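Local coordinates for protein polyisoprenyl-teichoic acid--peptidoglycan teichoic acid transferase TagV (Bacillus subtilis, PDB 6UF3) that belongs to the LytR-CpsA-Psr family of bacterial cell-envelope proteins and folds around a mixed beta sheet flanked by helices, at residues S44-T49 with Y237-D242; N104-I109 with N169-R174. All blocks are in the same frame, centred on the assembly; numbering follows the deposited sequence.

Contact 1: S44-T49 with Y237-D242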
ATOM      1  N   SER A  44      -6.504  -2.495   0.316  1.00 18.86           N
ATOM      2  CA  SER A  44      -6.203  -1.102  -0.019  1.00 19.68           C
ATOM      3  C   SER A  44      -7.309  -0.201   0.499  1.00 19.40           C
ATOM      4  O   SER A  44      -8.455  -0.619   0.642  1.00 21.60           O
ATOM      5  CB  SER A  44      -6.007  -0.898  -1.526  1.00 25.42           C
ATOM      6  OG  SER A  44      -7.161  -1.244  -2.268  1.00 35.49           O
ATOM      7  N   ILE A  45      -6.950   1.039   0.802  1.00 17.44           N
ATOM      8  CA  ILE A  45      -7.914   2.032   1.260  1.00 20.96           C
ATOM      9  C   ILE A  45      -7.989   3.141   0.218  1.00 20.01           C
ATOM     10  O   ILE A  45      -6.992   3.836  -0.012  1.00 19.62           O
ATOM     11  CB  ILE A  45      -7.539   2.616   2.629  1.00 20.47           C
ATOM     12  CG1 ILE A  45      -7.313   1.496   3.659  1.00 21.17           C
ATOM     13  CG2 ILE A  45      -8.627   3.586   3.072  1.00 18.26           C
ATOM     14  CD1 ILE A  45      -6.609   1.979   4.950  1.00 25.11           C
ATOM     15  N   PRO A  46      -9.146   3.363  -0.416  1.00 20.00           N
ATOM     16  CA  PRO A  46      -9.254   4.415  -1.439  1.00 17.53           C
ATOM     17  C   PRO A  46      -8.861   5.772  -0.875  1.00 19.79           C
ATOM     18  O   PRO A  46      -9.145   6.078   0.283  1.00 19.64           O
ATOM     19  CB  PRO A  46     -10.739   4.377  -1.827  1.00 24.79           C
ATOM     20  CG  PRO A  46     -11.163   2.964  -1.531  1.00 24.49           C
ATOM     21  CD  PRO A  46     -10.370   2.537  -0.330  1.00 21.60           C
ATOM     22  N   ARG A  47      -8.193   6.576  -1.713  1.00 23.12           N
ATOM     23  CA  ARG A  47      -7.628   7.847  -1.252  1.00 22.71           C
ATOM     24  C   ARG A  47      -8.709   8.814  -0.788  1.00 22.08           C
ATOM     25  O   ARG A  47      -8.442   9.688   0.049  1.00 19.90           O
ATOM     26  CB  ARG A  47      -6.800   8.491  -2.365  1.00 26.47           C
ATOM     27  N   ASP A  48      -9.923   8.681  -1.316  1.00 21.07           N
ATOM     28  CA  ASP A  48     -11.027   9.578  -0.987  1.00 20.92           C
ATOM     29  C   ASP A  48     -11.914   9.049   0.133  1.00 20.99           C
ATOM     30  O   ASP A  48     -12.984   9.614   0.365  1.00 23.10           O
ATOM     31  CB  ASP A  48     -11.878   9.849  -2.226  1.00 25.45           C
ATOM     32  CG  ASP A  48     -11.081  10.459  -3.363  1.00 33.74           C
ATOM     33  OD1 ASP A  48     -10.610  11.600  -3.203  1.00 32.77           O
ATOM     34  OD2 ASP A  48     -10.917   9.799  -4.413  1.00 32.85           O
ATOM     35  N   THR A  49     -11.497   7.996   0.840  1.00 22.15           N
ATOM     36  CA  THR A  49     -12.342   7.442   1.892  1.00 22.92           C
ATOM     37  C   THR A  49     -12.608   8.482   2.978  1.00 21.86           C
ATOM     38  O   THR A  49     -11.679   9.067   3.545  1.00 20.30           O
ATOM     39  CB  THR A  49     -11.705   6.190   2.504  1.00 22.90           C
ATOM     40  OG1 THR A  49     -11.409   5.255   1.467  1.00 20.53           O
ATOM     41  CG2 THR A  49     -12.679   5.524   3.477  1.00 22.35           C
ATOM     42  N   TYR A 237     -16.038  15.006  -4.198  1.00 28.03           N
ATOM     43  CA  TYR A 237     -16.178  13.556  -4.213  1.00 30.95           C
ATOM     44  C   TYR A 237     -15.568  12.932  -2.966  1.00 31.30           C
ATOM     45  O   TYR A 237     -14.411  13.202  -2.622  1.00 31.21           O
ATOM     46  CB  TYR A 237     -15.525  12.943  -5.456  1.00 31.09           C
ATOM     47  CG  TYR A 237     -15.504  11.430  -5.389  1.00 29.34           C
ATOM     48  CD1 TYR A 237     -16.626  10.692  -5.737  1.00 34.22           C
ATOM     49  CD2 TYR A 237     -14.372  10.741  -4.953  1.00 29.65           C
ATOM     50  CE1 TYR A 237     -16.631   9.321  -5.665  1.00 36.06           C
ATOM     51  CE2 TYR A 237     -14.371   9.354  -4.868  1.00 25.59           C
ATOM     52  CZ  TYR A 237     -15.509   8.652  -5.228  1.00 32.20           C
ATOM     53  OH  TYR A 237     -15.531   7.274  -5.157  1.00 36.89           O
ATOM     54  N   TYR A 238     -16.335  12.055  -2.322  1.00 24.16           N
ATOM     55  CA  TYR A 238     -15.861  11.205  -1.244  1.00 24.45           C
ATOM     56  C   TYR A 238     -16.247   9.761  -1.528  1.00 22.09           C
ATOM     57  O   TYR A 238     -17.232   9.487  -2.212  1.00 24.04           O
ATOM     58  CB  TYR A 238     -16.464  11.595   0.096  1.00 24.67           C
ATOM     59  CG  TYR A 238     -16.019  12.935   0.603  1.00 22.01           C
ATOM     60  CD1 TYR A 238     -16.693  14.094   0.243  1.00 23.51           C
ATOM     61  CD2 TYR A 238     -14.927  13.039   1.455  1.00 23.09           C
ATOM     62  CE1 TYR A 238     -16.287  15.326   0.718  1.00 28.79           C
ATOM     63  CE2 TYR A 238     -14.512  14.264   1.929  1.00 26.30           C
ATOM     64  CZ  TYR A 238     -15.193  15.398   1.558  1.00 28.98           C
ATOM     65  OH  TYR A 238     -14.779  16.619   2.036  1.00 32.69           O
ATOM     66  N   PHE A 239     -15.472   8.839  -0.973  1.00 24.16           N
ATOM     67  CA  PHE A 239     -15.862   7.435  -0.924  1.00 23.07           C
ATOM     68  C   PHE A 239     -16.353   7.135   0.483  1.00 22.19           C
ATOM     69  O   PHE A 239     -15.565   7.139   1.436  1.00 23.80           O
ATOM     70  CB  PHE A 239     -14.701   6.522  -1.302  1.00 22.29           C
ATOM     71  CG  PHE A 239     -15.088   5.073  -1.404  1.00 23.84           C
ATOM     72  CD1 PHE A 239     -15.997   4.655  -2.355  1.00 29.20           C
ATOM     73  CD2 PHE A 239     -14.529   4.131  -0.556  1.00 27.45           C
ATOM     74  CE1 PHE A 239     -16.359   3.317  -2.464  1.00 33.62           C
ATOM     75  CE2 PHE A 239     -14.885   2.777  -0.662  1.00 27.47           C
ATOM     76  CZ  PHE A 239     -15.792   2.379  -1.618  1.00 29.34           C
ATOM     77  N   GLU A 240     -17.656   6.887   0.626  1.00 21.51           N
ATOM     78  CA  GLU A 240     -18.222   6.649   1.942  1.00 21.52           C
ATOM     79  C   GLU A 240     -18.182   5.158   2.245  1.00 22.69           C
ATOM     80  O   GLU A 240     -18.816   4.378   1.522  1.00 27.35           O
ATOM     81  CB  GLU A 240     -19.650   7.168   2.021  1.00 25.64           C
ATOM     82  CG  GLU A 240     -20.331   6.905   3.351  1.00 29.41           C
ATOM     83  CD  GLU A 240     -19.791   7.734   4.500  1.00 33.82           C
ATOM     84  OE1 GLU A 240     -18.996   8.677   4.266  1.00 29.97           O
ATOM     85  OE2 GLU A 240     -20.173   7.428   5.650  1.00 31.61           O
ATOM     86  N   PRO A 241     -17.467   4.727   3.283  1.00 20.92           N
ATOM     87  CA  PRO A 241     -17.355   3.292   3.571  1.00 23.35           C
ATOM     88  C   PRO A 241     -18.657   2.718   4.103  1.00 27.47           C
ATOM     89  O   PRO A 241     -19.337   3.323   4.933  1.00 27.38           O
ATOM     90  CB  PRO A 241     -16.249   3.225   4.632  1.00 21.53           C
ATOM     91  CG  PRO A 241     -16.250   4.639   5.264  1.00 25.32           C
ATOM     92  CD  PRO A 241     -16.574   5.543   4.125  1.00 21.03           C
ATOM     93  N   ASP A 242     -18.980   1.520   3.621  1.00 23.53           N
ATOM     94  CA  ASP A 242     -20.106   0.760   4.135  1.00 26.15           C
ATOM     95  C   ASP A 242     -19.814   0.274   5.556  1.00 26.56           C
ATOM     96  O   ASP A 242     -18.803  -0.392   5.807  1.00 24.70           O
ATOM     97  CB  ASP A 242     -20.384  -0.409   3.191  1.00 26.45           C
ATOM     98  CG  ASP A 242     -21.603  -1.209   3.577  1.00 33.38           C
ATOM     99  OD1 ASP A 242     -21.555  -1.917   4.606  1.00 37.69           O
ATOM    100  OD2 ASP A 242     -22.609  -1.152   2.833  1.00 43.02           O
TER

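Contact 2: N104-I109 with N169-R174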
ATOM      1  N   ASN A 104      13.741  -0.599  -9.833  1.00 26.66           N
ATOM      2  CA  ASN A 104      14.942  -0.803 -10.634  1.00 30.59           C
ATOM      3  C   ASN A 104      15.941  -1.704  -9.923  1.00 33.32           C
ATOM      4  O   ASN A 104      16.638  -2.484 -10.583  1.00 34.70           O
ATOM      5  CB  ASN A 104      15.570   0.545 -10.979  1.00 28.61           C
ATOM      6  CG  ASN A 104      14.856   1.237 -12.123  1.00 31.42           C
ATOM      7  OD1 ASN A 104      14.279   0.583 -12.994  1.00 30.08           O
ATOM      8  ND2 ASN A 104      14.887   2.564 -12.123  1.00 30.97           N
ATOM      9  N   GLU A 105      15.990  -1.650  -8.588  1.00 30.84           N
ATOM     10  CA  GLU A 105      16.956  -2.462  -7.853  1.00 39.66           C
ATOM     11  C   GLU A 105      16.608  -3.945  -7.904  1.00 42.93           C
ATOM     12  O   GLU A 105      17.508  -4.792  -7.871  1.00 38.50           O
ATOM     13  CB  GLU A 105      17.056  -1.996  -6.397  1.00 38.86           C
ATOM     14  CG  GLU A 105      17.773  -0.660  -6.197  1.00 38.49           C
ATOM     15  CD  GLU A 105      19.278  -0.738  -6.430  1.00 49.89           C
ATOM     16  OE1 GLU A 105      19.796  -1.833  -6.748  1.00 49.46           O
ATOM     17  OE2 GLU A 105      19.947   0.306  -6.289  1.00 53.53           O
ATOM     18  N   VAL A 106      15.317  -4.288  -7.975  1.00 45.10           N
ATOM     19  CA  VAL A 106      14.936  -5.687  -8.154  1.00 41.05           C
ATOM     20  C   VAL A 106      14.908  -6.088  -9.621  1.00 37.89           C
ATOM     21  O   VAL A 106      14.546  -7.227  -9.937  1.00 41.29           O
ATOM     22  CB  VAL A 106      13.577  -5.995  -7.486  1.00 40.09           C
ATOM     23  CG1 VAL A 106      13.606  -5.613  -6.013  1.00 41.50           C
ATOM     24  CG2 VAL A 106      12.443  -5.292  -8.208  1.00 32.28           C
ATOM     25  N   GLY A 107      15.295  -5.195 -10.529  1.00 40.21           N
ATOM     26  CA  GLY A 107      15.376  -5.549 -11.934  1.00 42.14           C
ATOM     27  C   GLY A 107      14.065  -5.523 -12.686  1.00 39.50           C
ATOM     28  O   GLY A 107      13.898  -6.275 -13.653  1.00 40.90           O
ATOM     29  N   GLY A 108      13.130  -4.665 -12.278  1.00 28.45           N
ATOM     30  CA  GLY A 108      11.830  -4.590 -12.913  1.00 25.75           C
ATOM     31  C   GLY A 108      10.829  -5.540 -12.282  1.00 26.28           C
ATOM     32  O   GLY A 108      11.154  -6.383 -11.442  1.00 29.95           O
ATOM     33  N   ILE A 109       9.571  -5.413 -12.718  1.00 25.58           N
ATOM     34  CA  ILE A 109       8.473  -6.147 -12.109  1.00 22.98           C
ATOM     35  C   ILE A 109       7.529  -6.666 -13.189  1.00 22.77           C
ATOM     36  O   ILE A 109       7.322  -6.028 -14.222  1.00 29.71           O
ATOM     37  CB  ILE A 109       7.744  -5.240 -11.082  1.00 30.21           C
ATOM     38  CG1 ILE A 109       7.206  -6.064  -9.929  1.00 37.18           C
ATOM     39  CG2 ILE A 109       6.677  -4.352 -11.742  1.00 35.18           C
ATOM     40  CD1 ILE A 109       8.270  -6.810  -9.171  1.00 39.04           C
ATOM     41  N   ASN A 169       1.730  -7.158  -5.086  1.00 22.23           N
ATOM     42  CA  ASN A 169       1.695  -8.610  -5.235  1.00 20.94           C
ATOM     43  C   ASN A 169       2.904  -9.101  -6.013  1.00 21.24           C
ATOM     44  O   ASN A 169       3.487 -10.142  -5.680  1.00 24.43           O
ATOM     45  CB  ASN A 169       0.412  -9.051  -5.948  1.00 21.24           C
ATOM     46  CG  ASN A 169      -0.817  -9.006  -5.042  1.00 26.21           C
ATOM     47  OD1 ASN A 169      -0.702  -8.986  -3.821  1.00 26.54           O
ATOM     48  ND2 ASN A 169      -1.993  -8.995  -5.648  1.00 28.08           N
ATOM     49  N   ALA A 170       3.293  -8.369  -7.062  1.00 22.69           N
ATOM     50  CA  ALA A 170       4.446  -8.794  -7.854  1.00 24.54           C
ATOM     51  C   ALA A 170       5.731  -8.733  -7.038  1.00 22.08           C
ATOM     52  O   ALA A 170       6.597  -9.614  -7.154  1.00 23.53           O
ATOM     53  CB  ALA A 170       4.556  -7.931  -9.112  1.00 26.98           C
ATOM     54  N   LEU A 171       5.872  -7.700  -6.206  1.00 22.52           N
ATOM     55  CA  LEU A 171       7.030  -7.627  -5.316  1.00 22.32           C
ATOM     56  C   LEU A 171       7.037  -8.782  -4.318  1.00 23.23           C
ATOM     57  O   LEU A 171       8.087  -9.375  -4.044  1.00 23.92           O
ATOM     58  CB  LEU A 171       7.038  -6.278  -4.582  1.00 22.15           C
ATOM     59  CG  LEU A 171       7.403  -5.084  -5.473  1.00 25.52           C
ATOM     60  CD1 LEU A 171       7.065  -3.745  -4.816  1.00 26.20           C
ATOM     61  CD2 LEU A 171       8.879  -5.130  -5.885  1.00 26.91           C
ATOM     62  N   ILE A 172       5.871  -9.097  -3.740  1.00 21.99           N
ATOM     63  CA  ILE A 172       5.778 -10.227  -2.818  1.00 23.30           C
ATOM     64  C   ILE A 172       6.179 -11.519  -3.514  1.00 23.99           C
ATOM     65  O   ILE A 172       6.893 -12.353  -2.947  1.00 26.14           O
ATOM     66  CB  ILE A 172       4.354 -10.321  -2.233  1.00 20.07           C
ATOM     67  CG1 ILE A 172       4.089  -9.142  -1.296  1.00 24.56           C
ATOM     68  CG2 ILE A 172       4.156 -11.653  -1.508  1.00 23.53           C
ATOM     69  CD1 ILE A 172       2.639  -8.970  -0.892  1.00 25.07           C
ATOM     70  N   ASP A 173       5.713 -11.715  -4.748  1.00 23.04           N
ATOM     71  CA  ASP A 173       6.044 -12.935  -5.476  1.00 25.98           C
ATOM     72  C   ASP A 173       7.532 -13.005  -5.767  1.00 31.28           C
ATOM     73  O   ASP A 173       8.147 -14.076  -5.655  1.00 31.55           O
ATOM     74  CB  ASP A 173       5.235 -13.013  -6.773  1.00 23.74           C
ATOM     75  CG  ASP A 173       3.783 -13.354  -6.518  1.00 32.06           C
ATOM     76  OD1 ASP A 173       3.536 -13.971  -5.469  1.00 32.75           O
ATOM     77  OD2 ASP A 173       2.907 -13.003  -7.337  1.00 30.18           O
ATOM     78  N   ARG A 174       8.130 -11.869  -6.131  1.00 33.10           N
ATOM     79  CA  ARG A 174       9.564 -11.855  -6.390  1.00 34.64           C
ATOM     80  C   ARG A 174      10.345 -12.230  -5.140  1.00 30.40           C
ATOM     81  O   ARG A 174      11.227 -13.094  -5.184  1.00 37.46           O
ATOM     82  CB  ARG A 174       9.999 -10.486  -6.901  1.00 32.07           C
ATOM     83  CG  ARG A 174      11.495 -10.361  -6.943  1.00 48.14           C
ATOM     84  CD  ARG A 174      12.026 -11.110  -8.148  1.00 53.21           C
ATOM     85  NE  ARG A 174      11.558 -10.465  -9.365  1.00 61.47           N
ATOM     86  CZ  ARG A 174      12.081  -9.344  -9.845  1.00 67.73           C
ATOM     87  NH1 ARG A 174      11.598  -8.803 -10.954  1.00 67.90           N
ATOM     88  NH2 ARG A 174      13.095  -8.769  -9.215  1.00 71.41           N
TER

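Contact 1: S44-T49 with Y237-D242
Asp48 brings its carboxylate to the edge of the Tyr237 ring: Asp48 OD2 lies near the ring plane, 3.5 Å from Tyr237 CE2, and the two planes stand 87° apart. At the Phe239 ring, Thr49 OG1 approaches the edge, 3.9 Å from Phe239 CD2, while Pro46 comes in obliquely with its CG 3.7 Å from the same CD2. The motif is a type I beta turn, Pro46 to Thr49, joined by a single beta bridge to strand 236-241 of the two-stranded antiparallel hairpin with 226-231. Phe239 N donates an almost straight bond to Asp48 O (2.9 Å, 174°), and Thr49 CA makes a CA-H...O contact with Phe239 O at 3.3 Å. Phe239 CG is anti to the backbone N (chi1 -174°); the Phe239 and Thr49 side chains lie side by side, pointing the same way. The strongest polar partners lie outside the two segments: Asp48 OD1 forms a salt bridge with Lys63, and Tyr237 OH bonds to Asp228. Phe83 of helix 72-84 touches both Thr49 and Pro241, whose CD is 3.9 Å from Thr49 CG2. Inside the turn, Thr49 N and OG1 reach Pro46 O from the same face of its plane, the hydroxyl donating from Thr49 OG1 to Pro46 O at 2.7 Å.

Contact 2: N104-I109 with N169-R174
Ile109 and Val106, on the chain that leaves helix 96-105, pack against Ala170, Leu171 and Arg174 of helix 158-177. The helix end is a Schellman motif: Gly107 is the first residue to depart from helical angles, with phi at 81°, and its N bonds back to Asn104 O at 3.0 Å. Gly108 follows with positive phi as well, and the turn directs the chain into strand 109-113, where Ile109 has a backbone partner in Leu138.

The polar contacts come from Arg174, whose chain bends at chi2 and chi3. Its guanidinium is modelled implausibly close to Val106 O, which leaves the exact placing of the group doubtful. As modelled, Gly108 O lies at its edge and takes a weak, bent bond from Arg174 NH1 (2.5 Å, 125°), while Ile109 CD1 lies over one face, 4.3 Å from Arg174 NH1. Gly107 O is bonded by His137 NE2.

The apolar contacts centre on Ile109. Its CG1 presses on the helix, with Ile109 CG1 only 3.3 Å from Ala170 CB, tighter than usual van der Waals contact. The first torsion, which places CG1, is also off a staggered position (chi1 -147°), consistent with a tight fit. Val106 CG2 adds a looser touch on Leu171 CD2, at 4.3 Å. The same Leu171 methyl takes the tip of the isoleucine, the two side chains crossing at about a right angle with Ile109 CD1 3.7 Å from Leu171 CD2.

How the contacts relate
The two contacts sit on opposite sides of the chain's centre, their centres 28 Å apart and their nearest atoms about 10 Å apart, without touching. Contact 2 is nested inside the chain loop closed by contact 1: the order is 44-49, 104-109, 169-174, 237-242. Strand 39-44 of the mixed sheet relates them, since it runs into the loop of contact 1, while its Met42 touches Asn169 and Ile172 on helix 158-177, the helix of contact 2. Contact 1 ties the late hairpin back to a loop from early in the chain, and contact 2 sets the turn between helix 96-105 and strand 109-113 against helix 158-177, both joining parts distant in sequence.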